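Local structure of CBS domain-containing protein (Pyrococcus horikoshii, 2YZQ) at residues R134-G142 / L154-S165; R229-H237 / Y250-I258. The protein is of unknown function but binds S-adenosylmethionine between two of its four CBS domains, and probably senses that ligand as other CBS proteins sense adenosyl compounds. All blocks are in the same frame, centred on the assembly; numbering follows the deposited sequence.

Contact 1 of 2, residues R134-G142 / L154-S165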
loop_
_atom_site.group_PDB
_atom_site.type_symbol
_atom_site.label_atom_id
_atom_site.label_comp_id
_atom_site.label_asym_id
_atom_site.label_seq_id
_atom_site.Cartn_x
_atom_site.Cartn_y
_atom_site.Cartn_z
ATOM N N ARG A 134 -1.339 -14.065 -7.758
ATOM C CA ARG A 134 -1.714 -14.674 -9.025
ATOM C C ARG A 134 -3.129 -14.238 -9.383
ATOM O O ARG A 134 -3.581 -14.413 -10.517
ATOM C CB ARG A 134 -1.671 -16.199 -8.918
ATOM C CG ARG A 134 -0.341 -16.823 -9.288
ATOM C CD ARG A 134 0.780 -16.453 -8.328
ATOM N NE ARG A 134 1.990 -17.193 -8.676
ATOM C CZ ARG A 134 3.181 -17.011 -8.118
ATOM N NH1 ARG A 134 3.344 -16.099 -7.167
ATOM N NH2 ARG A 134 4.211 -17.746 -8.518
ATOM N N TYR A 135 -3.825 -13.677 -8.405
ATOM C CA TYR A 135 -5.191 -13.220 -8.602
ATOM C C TYR A 135 -5.184 -11.704 -8.606
ATOM O O TYR A 135 -4.736 -11.073 -7.644
ATOM C CB TYR A 135 -6.076 -13.758 -7.478
ATOM C CG TYR A 135 -5.979 -15.262 -7.331
ATOM C CD1 TYR A 135 -6.319 -16.106 -8.389
ATOM C CD2 TYR A 135 -5.545 -15.840 -6.139
ATOM C CE1 TYR A 135 -6.227 -17.490 -8.265
ATOM C CE2 TYR A 135 -5.452 -17.227 -6.004
ATOM C CZ TYR A 135 -5.796 -18.043 -7.072
ATOM O OH TYR A 135 -5.727 -19.415 -6.945
ATOM N N VAL A 136 -5.685 -11.123 -9.689
ATOM C CA VAL A 136 -5.692 -9.674 -9.823
ATOM C C VAL A 136 -6.962 -9.124 -10.461
ATOM O O VAL A 136 -7.443 -9.657 -11.462
ATOM C CB VAL A 136 -4.484 -9.222 -10.666
ATOM C CG1 VAL A 136 -4.508 -9.920 -12.010
ATOM C CG2 VAL A 136 -4.495 -7.714 -10.842
ATOM N N SER A 137 -7.496 -8.059 -9.869
ATOM C CA SER A 137 -8.687 -7.400 -10.397
ATOM C C SER A 137 -8.220 -6.472 -11.512
ATOM O O SER A 137 -7.302 -5.679 -11.314
ATOM C CB SER A 137 -9.372 -6.576 -9.307
ATOM O OG SER A 137 -9.893 -7.425 -8.298
ATOM N N ILE A 138 -8.852 -6.570 -12.679
ATOM C CA ILE A 138 -8.468 -5.733 -13.812
ATOM C C ILE A 138 -9.703 -5.096 -14.420
ATOM O O ILE A 138 -10.817 -5.380 -14.014
ATOM C CB ILE A 138 -7.748 -6.566 -14.899
ATOM C CG1 ILE A 138 -8.716 -7.577 -15.527
ATOM C CG2 ILE A 138 -6.565 -7.296 -14.285
ATOM C CD1 ILE A 138 -8.099 -8.404 -16.661
ATOM N N VAL A 139 -9.512 -4.221 -15.396
ATOM C CA VAL A 139 -10.667 -3.594 -16.018
ATOM C C VAL A 139 -10.372 -3.296 -17.475
ATOM O O VAL A 139 -9.267 -2.897 -17.809
ATOM C CB VAL A 139 -11.060 -2.276 -15.284
ATOM C CG1 VAL A 139 -9.974 -1.222 -15.459
ATOM C CG2 VAL A 139 -12.391 -1.773 -15.802
ATOM N N TRP A 140 -11.356 -3.524 -18.341
ATOM C CA TRP A 140 -11.190 -3.237 -19.761
ATOM C C TRP A 140 -11.213 -1.717 -19.942
ATOM O O TRP A 140 -12.007 -1.021 -19.309
ATOM C CB TRP A 140 -12.316 -3.886 -20.564
ATOM C CG TRP A 140 -12.302 -3.514 -22.016
ATOM C CD1 TRP A 140 -11.231 -3.532 -22.862
ATOM C CD2 TRP A 140 -13.420 -3.081 -22.794
ATOM N NE1 TRP A 140 -11.613 -3.134 -24.123
ATOM C CE2 TRP A 140 -12.954 -2.851 -24.108
ATOM C CE3 TRP A 140 -14.773 -2.866 -22.507
ATOM C CZ2 TRP A 140 -13.796 -2.413 -25.135
ATOM C CZ3 TRP A 140 -15.607 -2.433 -23.529
ATOM C CH2 TRP A 140 -15.116 -2.211 -24.825
ATOM N N GLU A 141 -10.341 -1.206 -20.805
ATOM C CA GLU A 141 -10.249 0.234 -21.027
ATOM C C GLU A 141 -11.558 0.888 -21.468
ATOM O O GLU A 141 -11.737 2.094 -21.301
ATOM C CB GLU A 141 -9.139 0.539 -22.041
ATOM C CG GLU A 141 -9.438 0.087 -23.463
ATOM C CD GLU A 141 -8.239 0.233 -24.379
ATOM O OE1 GLU A 141 -7.482 1.221 -24.226
ATOM O OE2 GLU A 141 -8.056 -0.630 -25.262
ATOM N N GLY A 142 -12.471 0.100 -22.025
ATOM C CA GLY A 142 -13.737 0.659 -22.463
ATOM C C GLY A 142 -14.802 0.723 -21.380
ATOM O O GLY A 142 -15.913 1.186 -21.631
ATOM N N LEU A 154 -13.735 -3.003 -4.868
ATOM C CA LEU A 154 -13.702 -4.427 -4.530
ATOM C C LEU A 154 -12.357 -5.104 -4.793
ATOM O O LEU A 154 -12.262 -6.331 -4.809
ATOM C CB LEU A 154 -14.804 -5.160 -5.302
ATOM C CG LEU A 154 -16.225 -4.731 -4.923
ATOM C CD1 LEU A 154 -17.225 -5.263 -5.932
ATOM C CD2 LEU A 154 -16.541 -5.234 -3.521
ATOM N N SER A 155 -11.314 -4.306 -4.992
ATOM C CA SER A 155 -9.989 -4.856 -5.250
ATOM C C SER A 155 -9.113 -4.807 -4.004
ATOM O O SER A 155 -9.272 -3.916 -3.169
ATOM C CB SER A 155 -9.300 -4.067 -6.368
ATOM O OG SER A 155 -7.976 -4.540 -6.565
ATOM N N ASN A 156 -8.189 -5.758 -3.876
ATOM C CA ASN A 156 -7.288 -5.751 -2.732
ATOM C C ASN A 156 -6.053 -4.922 -3.073
ATOM O O ASN A 156 -5.085 -4.873 -2.312
ATOM C CB ASN A 156 -6.894 -7.181 -2.303
ATOM C CG ASN A 156 -6.216 -7.975 -3.406
ATOM O OD1 ASN A 156 -5.411 -7.451 -4.167
ATOM N ND2 ASN A 156 -6.530 -9.264 -3.475
ATOM N N SER A 157 -6.104 -4.257 -4.228
ATOM C CA SER A 157 -5.012 -3.401 -4.667
ATOM C C SER A 157 -5.494 -1.964 -4.805
ATOM O O SER A 157 -6.682 -1.704 -5.006
ATOM C CB SER A 157 -4.463 -3.867 -6.017
ATOM O OG SER A 157 -3.411 -3.015 -6.451
ATOM N N MET A 158 -4.560 -1.030 -4.690
ATOM C CA MET A 158 -4.890 0.377 -4.822
ATOM C C MET A 158 -5.092 0.751 -6.285
ATOM O O MET A 158 -5.602 1.829 -6.585
ATOM C CB MET A 158 -3.776 1.233 -4.225
ATOM C CG MET A 158 -3.612 1.049 -2.732
ATOM S SD MET A 158 -2.380 2.182 -2.090
ATOM C CE MET A 158 -3.258 3.718 -2.231
ATOM N N ALA A 159 -4.708 -0.140 -7.194
ATOM C CA ALA A 159 -4.854 0.146 -8.616
ATOM C C ALA A 159 -5.376 -1.022 -9.429
ATOM O O ALA A 159 -5.212 -2.184 -9.051
ATOM C CB ALA A 159 -3.521 0.598 -9.194
ATOM N N LEU A 160 -5.996 -0.693 -10.556
ATOM C CA LEU A 160 -6.524 -1.687 -11.475
ATOM C C LEU A 160 -5.736 -1.686 -12.776
ATOM O O LEU A 160 -5.679 -0.666 -13.466
ATOM C CB LEU A 160 -7.979 -1.385 -11.843
ATOM C CG LEU A 160 -9.088 -1.457 -10.803
ATOM C CD1 LEU A 160 -10.376 -0.874 -11.374
ATOM C CD2 LEU A 160 -9.288 -2.908 -10.402
ATOM N N PRO A 161 -5.087 -2.807 -13.115
ATOM C CA PRO A 161 -4.353 -2.820 -14.383
ATOM C C PRO A 161 -5.466 -2.734 -15.433
ATOM O O PRO A 161 -6.548 -3.291 -15.230
ATOM C CB PRO A 161 -3.691 -4.199 -14.388
ATOM C CG PRO A 161 -3.464 -4.473 -12.930
ATOM C CD PRO A 161 -4.756 -3.992 -12.299
ATOM N N VAL A 162 -5.217 -2.040 -16.536
ATOM C CA VAL A 162 -6.226 -1.902 -17.585
ATOM C C VAL A 162 -5.811 -2.703 -18.814
ATOM O O VAL A 162 -4.648 -2.688 -19.204
ATOM C CB VAL A 162 -6.402 -0.417 -17.986
ATOM C CG1 VAL A 162 -7.491 -0.288 -19.027
ATOM C CG2 VAL A 162 -6.738 0.418 -16.759
ATOM N N VAL A 163 -6.767 -3.398 -19.420
ATOM C CA VAL A 163 -6.470 -4.211 -20.594
ATOM C C VAL A 163 -7.312 -3.822 -21.799
ATOM O O VAL A 163 -8.345 -3.166 -21.660
ATOM C CB VAL A 163 -6.708 -5.713 -20.293
ATOM C CG1 VAL A 163 -5.801 -6.161 -19.154
ATOM C CG2 VAL A 163 -8.171 -5.948 -19.931
ATOM N N ASP A 164 -6.856 -4.206 -22.988
ATOM C CA ASP A 164 -7.629 -3.915 -24.185
ATOM C C ASP A 164 -8.662 -5.021 -24.385
ATOM O O ASP A 164 -8.809 -5.911 -23.541
ATOM C CB ASP A 164 -6.727 -3.761 -25.423
ATOM C CG ASP A 164 -5.934 -5.014 -25.757
ATOM O OD1 ASP A 164 -6.277 -6.117 -25.288
ATOM O OD2 ASP A 164 -4.955 -4.887 -26.528
ATOM N N SER A 165 -9.384 -4.967 -25.499
ATOM C CA SER A 165 -10.430 -5.943 -25.773
ATOM C C SER A 165 -9.936 -7.384 -25.886
ATOM O O SER A 165 -10.734 -8.315 -25.818
ATOM C CB SER A 165 -11.181 -5.552 -27.048
ATOM O OG SER A 165 -10.321 -5.590 -28.173
HETATM O O HOH W 1 -4.103 -8.576 -6.284
HETATM O O HOH W 2 -5.282 -11.493 -4.792
HETATM O O HOH W 3 -6.108 -7.014 -7.568
HETATM O O HOH W 4 -6.418 -4.549 -8.885
HETATM O O HOH W 5 -8.287 -8.001 -5.966
HETATM O O HOH W 6 -9.903 -2.345 -26.249
#
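Val139 and Trp140 run parallel to Val162 and Val163, joined by three backbone hydrogen bonds: Val139 N to Pro161 O (3.1 Å), Val163 N to Val139 O, and Glu141 N to Val163 O (2.9 Å). Pro161 has no N-H, and its ring carbon CD packs against Ser137 O, while its carbonyl still accepts from Val139 N. Trp140 can be followed outward from this pairing. CB lies 4.2 Å and CG 4.0 Å from Val163 O; with CG anti to the backbone N (chi1 174°), the indole reaches onward past the end of the strand, and CD1 meets Val163 O at 3.1 Å, near the ring plane. NE1, at the ring edge, lies 3.2 Å from Ser165 N, but both are donors; water 6 accepts from each and donates to Glu141 OE2 (2.7 Å). The six-membered ring ends the side chain; Gly142, with no side chain, fits close against one indole face, its N over the centre. On the other face of the sheet, Val139 CG1 lies alongside Val162 CG2 (3.9 Å), branched residues suited to a buried strand. At the far end water 4 donates to Ser137 O and Ala159 O and accepts from Ser155 OG. The chemistry implies a beta-alpha-beta unit held by backbone bonds and valine packing in the middle, with water completing the polar ends.

Contact 2 of 2, residues R229-H237 / Y250-I258. With SAM (S-adenosylmethionine), chain B.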
loop_
_atom_site.group_PDB
_atom_site.type_symbol
_atom_site.label_atom_id
_atom_site.label_comp_id
_atom_site.label_asym_id
_atom_site.label_seq_id
_atom_site.Cartn_x
_atom_site.Cartn_y
_atom_site.Cartn_z
ATOM N N ARG A 229 -1.017 5.345 -19.212
ATOM C CA ARG A 229 -0.656 4.416 -20.281
ATOM C C ARG A 229 0.705 3.743 -20.171
ATOM O O ARG A 229 0.875 2.608 -20.629
ATOM C CB ARG A 229 -0.781 5.122 -21.633
ATOM C CG ARG A 229 -2.215 5.505 -21.956
ATOM C CD ARG A 229 -2.329 6.302 -23.242
ATOM N NE ARG A 229 -3.713 6.708 -23.475
ATOM C CZ ARG A 229 -4.673 5.889 -23.888
ATOM N NH1 ARG A 229 -4.401 4.611 -24.124
ATOM N NH2 ARG A 229 -5.908 6.343 -24.055
ATOM N N ASP A 230 1.674 4.426 -19.570
ATOM C CA ASP A 230 2.999 3.841 -19.421
ATOM C C ASP A 230 3.054 3.105 -18.094
ATOM O O ASP A 230 3.284 3.704 -17.045
ATOM C CB ASP A 230 4.081 4.920 -19.474
ATOM C CG ASP A 230 5.479 4.337 -19.426
ATOM O OD1 ASP A 230 5.673 3.224 -19.954
ATOM O OD2 ASP A 230 6.385 4.992 -18.872
ATOM N N VAL A 231 2.842 1.797 -18.153
ATOM C CA VAL A 231 2.820 0.972 -16.953
ATOM C C VAL A 231 4.192 0.443 -16.551
ATOM O O VAL A 231 4.939 -0.104 -17.374
ATOM C CB VAL A 231 1.858 -0.223 -17.141
ATOM C CG1 VAL A 231 1.584 -0.890 -15.806
ATOM C CG2 VAL A 231 0.555 0.252 -17.772
ATOM N N ILE A 232 4.523 0.639 -15.277
ATOM C CA ILE A 232 5.776 0.166 -14.712
ATOM C C ILE A 232 5.493 -1.268 -14.284
ATOM O O ILE A 232 4.649 -1.500 -13.413
ATOM C CB ILE A 232 6.175 0.992 -13.482
ATOM C CG1 ILE A 232 6.252 2.474 -13.860
ATOM C CG2 ILE A 232 7.500 0.488 -12.934
ATOM C CD1 ILE A 232 7.205 2.766 -15.003
ATOM N N VAL A 233 6.194 -2.218 -14.894
ATOM C CA VAL A 233 5.962 -3.636 -14.623
ATOM C C VAL A 233 7.091 -4.406 -13.965
ATOM O O VAL A 233 8.231 -3.946 -13.884
ATOM C CB VAL A 233 5.604 -4.395 -15.936
ATOM C CG1 VAL A 233 4.409 -3.758 -16.606
ATOM C CG2 VAL A 233 6.790 -4.382 -16.892
ATOM N N ALA A 234 6.741 -5.601 -13.500
ATOM C CA ALA A 234 7.678 -6.521 -12.876
ATOM C C ALA A 234 7.499 -7.870 -13.562
ATOM O O ALA A 234 6.580 -8.052 -14.360
ATOM C CB ALA A 234 7.377 -6.654 -11.384
ATOM N N THR A 235 8.400 -8.801 -13.276
ATOM C CA THR A 235 8.310 -10.151 -13.825
ATOM C C THR A 235 8.553 -11.055 -12.628
ATOM O O THR A 235 9.000 -10.592 -11.580
ATOM C CB THR A 235 9.383 -10.431 -14.901
ATOM O OG1 THR A 235 10.677 -10.495 -14.290
ATOM C CG2 THR A 235 9.368 -9.344 -15.964
ATOM N N PRO A 236 8.265 -12.355 -12.757
ATOM C CA PRO A 236 8.480 -13.266 -11.630
ATOM C C PRO A 236 9.922 -13.335 -11.127
ATOM O O PRO A 236 10.162 -13.587 -9.948
ATOM C CB PRO A 236 8.007 -14.609 -12.178
ATOM C CG PRO A 236 6.939 -14.216 -13.153
ATOM C CD PRO A 236 7.578 -13.045 -13.865
ATOM N N HIS A 237 10.880 -13.109 -12.020
ATOM C CA HIS A 237 12.291 -13.183 -11.652
ATOM C C HIS A 237 12.880 -11.882 -11.116
ATOM O O HIS A 237 14.032 -11.856 -10.677
ATOM C CB HIS A 237 13.116 -13.646 -12.856
ATOM C CG HIS A 237 12.701 -14.977 -13.400
ATOM N ND1 HIS A 237 12.762 -16.136 -12.658
ATOM C CD2 HIS A 237 12.220 -15.333 -14.615
ATOM C CE1 HIS A 237 12.337 -17.150 -13.393
ATOM N NE2 HIS A 237 12.002 -16.689 -14.584
ATOM N N TYR A 250 8.736 5.771 -8.306
ATOM C CA TYR A 250 7.502 6.241 -8.918
ATOM C C TYR A 250 6.368 6.494 -7.926
ATOM O O TYR A 250 5.281 6.930 -8.320
ATOM C CB TYR A 250 7.050 5.230 -9.974
ATOM C CG TYR A 250 8.065 5.017 -11.074
ATOM C CD1 TYR A 250 8.300 6.005 -12.030
ATOM C CD2 TYR A 250 8.805 3.837 -11.150
ATOM C CE1 TYR A 250 9.246 5.822 -13.037
ATOM C CE2 TYR A 250 9.754 3.642 -12.150
ATOM C CZ TYR A 250 9.969 4.639 -13.090
ATOM O OH TYR A 250 10.907 4.450 -14.081
ATOM N N SER A 251 6.626 6.230 -6.648
ATOM C CA SER A 251 5.629 6.412 -5.596
ATOM C C SER A 251 4.363 5.629 -5.909
ATOM O O SER A 251 3.257 6.165 -5.860
ATOM C CB SER A 251 5.292 7.893 -5.418
ATOM O OG SER A 251 6.400 8.601 -4.881
ATOM N N ILE A 252 4.541 4.357 -6.242
ATOM C CA ILE A 252 3.416 3.486 -6.561
ATOM C C ILE A 252 3.442 2.284 -5.624
ATOM O O ILE A 252 4.510 1.821 -5.217
ATOM C CB ILE A 252 3.476 3.019 -8.029
ATOM C CG1 ILE A 252 4.853 2.422 -8.328
ATOM C CG2 ILE A 252 3.166 4.200 -8.957
ATOM C CD1 ILE A 252 5.067 2.049 -9.790
ATOM N N GLU A 253 2.257 1.781 -5.288
ATOM C CA GLU A 253 2.135 0.661 -4.363
ATOM C C GLU A 253 2.028 -0.715 -5.010
ATOM O O GLU A 253 1.922 -1.719 -4.305
ATOM C CB GLU A 253 0.924 0.880 -3.451
ATOM C CG GLU A 253 1.002 2.150 -2.599
ATOM C CD GLU A 253 0.417 3.382 -3.277
ATOM O OE1 GLU A 253 0.225 3.380 -4.514
ATOM O OE2 GLU A 253 0.160 4.372 -2.559
ATOM N N GLN A 254 2.058 -0.774 -6.338
ATOM C CA GLN A 254 1.940 -2.059 -7.016
ATOM C C GLN A 254 2.433 -2.047 -8.454
ATOM O O GLN A 254 2.312 -1.042 -9.155
ATOM C CB GLN A 254 0.481 -2.520 -7.021
ATOM C CG GLN A 254 -0.455 -1.611 -7.819
ATOM C CD GLN A 254 -0.664 -0.262 -7.162
ATOM O OE1 GLN A 254 -1.124 -0.181 -6.024
ATOM N NE2 GLN A 254 -0.338 0.810 -7.886
ATOM N N LEU A 255 2.983 -3.180 -8.884
ATOM C CA LEU A 255 3.462 -3.338 -10.253
ATOM C C LEU A 255 2.852 -4.579 -10.874
ATOM O O LEU A 255 2.922 -5.663 -10.297
ATOM C CB LEU A 255 4.985 -3.506 -10.318
ATOM C CG LEU A 255 5.933 -2.322 -10.117
ATOM C CD1 LEU A 255 5.812 -1.785 -8.710
ATOM C CD2 LEU A 255 7.362 -2.776 -10.398
ATOM N N PRO A 256 2.208 -4.433 -12.037
ATOM C CA PRO A 256 1.636 -5.624 -12.665
ATOM C C PRO A 256 2.801 -6.570 -12.973
ATOM O O PRO A 256 3.898 -6.121 -13.306
ATOM C CB PRO A 256 1.019 -5.070 -13.940
ATOM C CG PRO A 256 0.542 -3.715 -13.516
ATOM C CD PRO A 256 1.695 -3.202 -12.668
ATOM N N VAL A 257 2.577 -7.872 -12.839
ATOM C CA VAL A 257 3.613 -8.854 -13.139
ATOM C C VAL A 257 3.272 -9.395 -14.516
ATOM O O VAL A 257 2.143 -9.813 -14.751
ATOM C CB VAL A 257 3.599 -10.010 -12.118
ATOM C CG1 VAL A 257 4.641 -11.073 -12.506
ATOM C CG2 VAL A 257 3.886 -9.455 -10.725
ATOM N N ILE A 258 4.241 -9.374 -15.425
ATOM C CA ILE A 258 3.998 -9.844 -16.784
ATOM C C ILE A 258 5.055 -10.779 -17.341
ATOM O O ILE A 258 6.099 -11.024 -16.732
ATOM C CB ILE A 258 3.924 -8.665 -17.777
ATOM C CG1 ILE A 258 5.312 -8.027 -17.923
ATOM C CG2 ILE A 258 2.914 -7.633 -17.293
ATOM C CD1 ILE A 258 5.448 -7.059 -19.085
HETATM N N SAM B . -1.644 6.267 -3.088
HETATM C CA SAM B . -0.789 7.274 -3.733
HETATM C C SAM B . -1.394 8.655 -3.552
HETATM O O SAM B . -0.724 9.651 -3.773
HETATM O OXT SAM B . -2.550 8.775 -3.187
HETATM C CB SAM B . -0.659 6.938 -5.225
HETATM C CG SAM B . 0.565 7.644 -5.813
HETATM S SD SAM B . 0.893 7.033 -7.494
HETATM C CE SAM B . 2.181 8.229 -7.984
HETATM C "C5'" SAM B . -0.563 7.496 -8.460
HETATM C "C4'" SAM B . -0.225 7.414 -9.949
HETATM O "O4'" SAM B . 0.610 6.257 -10.200
HETATM C "C3'" SAM B . -1.486 7.263 -10.811
HETATM O "O3'" SAM B . -1.381 8.113 -11.964
HETATM C "C2'" SAM B . -1.469 5.774 -11.185
HETATM O "O2'" SAM B . -2.194 5.523 -12.394
HETATM C "C1'" SAM B . 0.043 5.530 -11.302
HETATM N N9 SAM B . 0.413 4.117 -11.191
HETATM C C8 SAM B . 0.041 3.203 -10.232
HETATM N N7 SAM B . 0.691 2.084 -10.420
HETATM C C5 SAM B . 1.408 2.180 -11.572
HETATM C C6 SAM B . 2.224 1.306 -12.343
HETATM N N6 SAM B . 2.419 -0.006 -11.961
HETATM N N1 SAM B . 2.808 1.777 -13.465
HETATM C C2 SAM B . 2.596 3.024 -13.900
HETATM N N3 SAM B . 1.868 3.886 -13.196
HETATM C C4 SAM B . 1.241 3.499 -12.058
#
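Ile232 fills the tight part of this contact, lying between the ring of Tyr250, the side chains of Ile252 and Leu255, and the adenine of S-adenosylmethionine. Its CD1 stands over one face of the Tyr250 ring, 4.0 Å from the centroid, as a CH-pi contact. CG1, beside the backbone N (chi1 -56°), comes within 3.5 Å of SAM N1, while CG2 reaches both the ring and Leu255 CD2. The main chain reads the base: Ile232 N donates to SAM N1 (2.7 Å, 171° at the hydrogen), and SAM N6 donates to Ile232 O (3.1 Å) and Gln254 O (3.0 Å). Gln254 NE2 adds a weak bond to N7, and Glu253 OE2 accepts from SAM N at 2.7 Å, an acidic mate for a positive group. With an alanine here, the Tyr250 face would probably lose its cover and a gap would open against the adenine, which could then shift. Beyond Ala234, whose N and O bond Pro256 O and Ile258 N, the contact thins: Thr235 and Pro236 touch Val257 and Ile258 through a few atoms and are partly exposed. Tyr250 covers Ile232 with one face of its ring but is itself solvent-exposed. A backbone-lined adenine site, between the segment leading into a helix and the strand following it, is characteristic of nucleotide-binding CBS domains.

Overall arrangement
Contact 1 comes first along the chain and closes before contact 2 opens; each belongs to a different CBS range, 129-184 and 223-279. Each pairs the segment before a helix (145-153 or 240-250) with the strand after it, 159-163 or 254-259, and each of those strands has an antiparallel neighbour, 169-174 or 263-269. Their centres lie about 13 Å apart, and the two units meet directly: Met158 and Ala159 pack on Glu253 and Gln254, while Pro161 touches Pro256. Met158 also touches the ligand, most of whose contacts here come from 229-237 and 250-258. The pair therefore resembles a Bateman module, in which S-adenosylmethionine, bound at the junction, could couple the two domains.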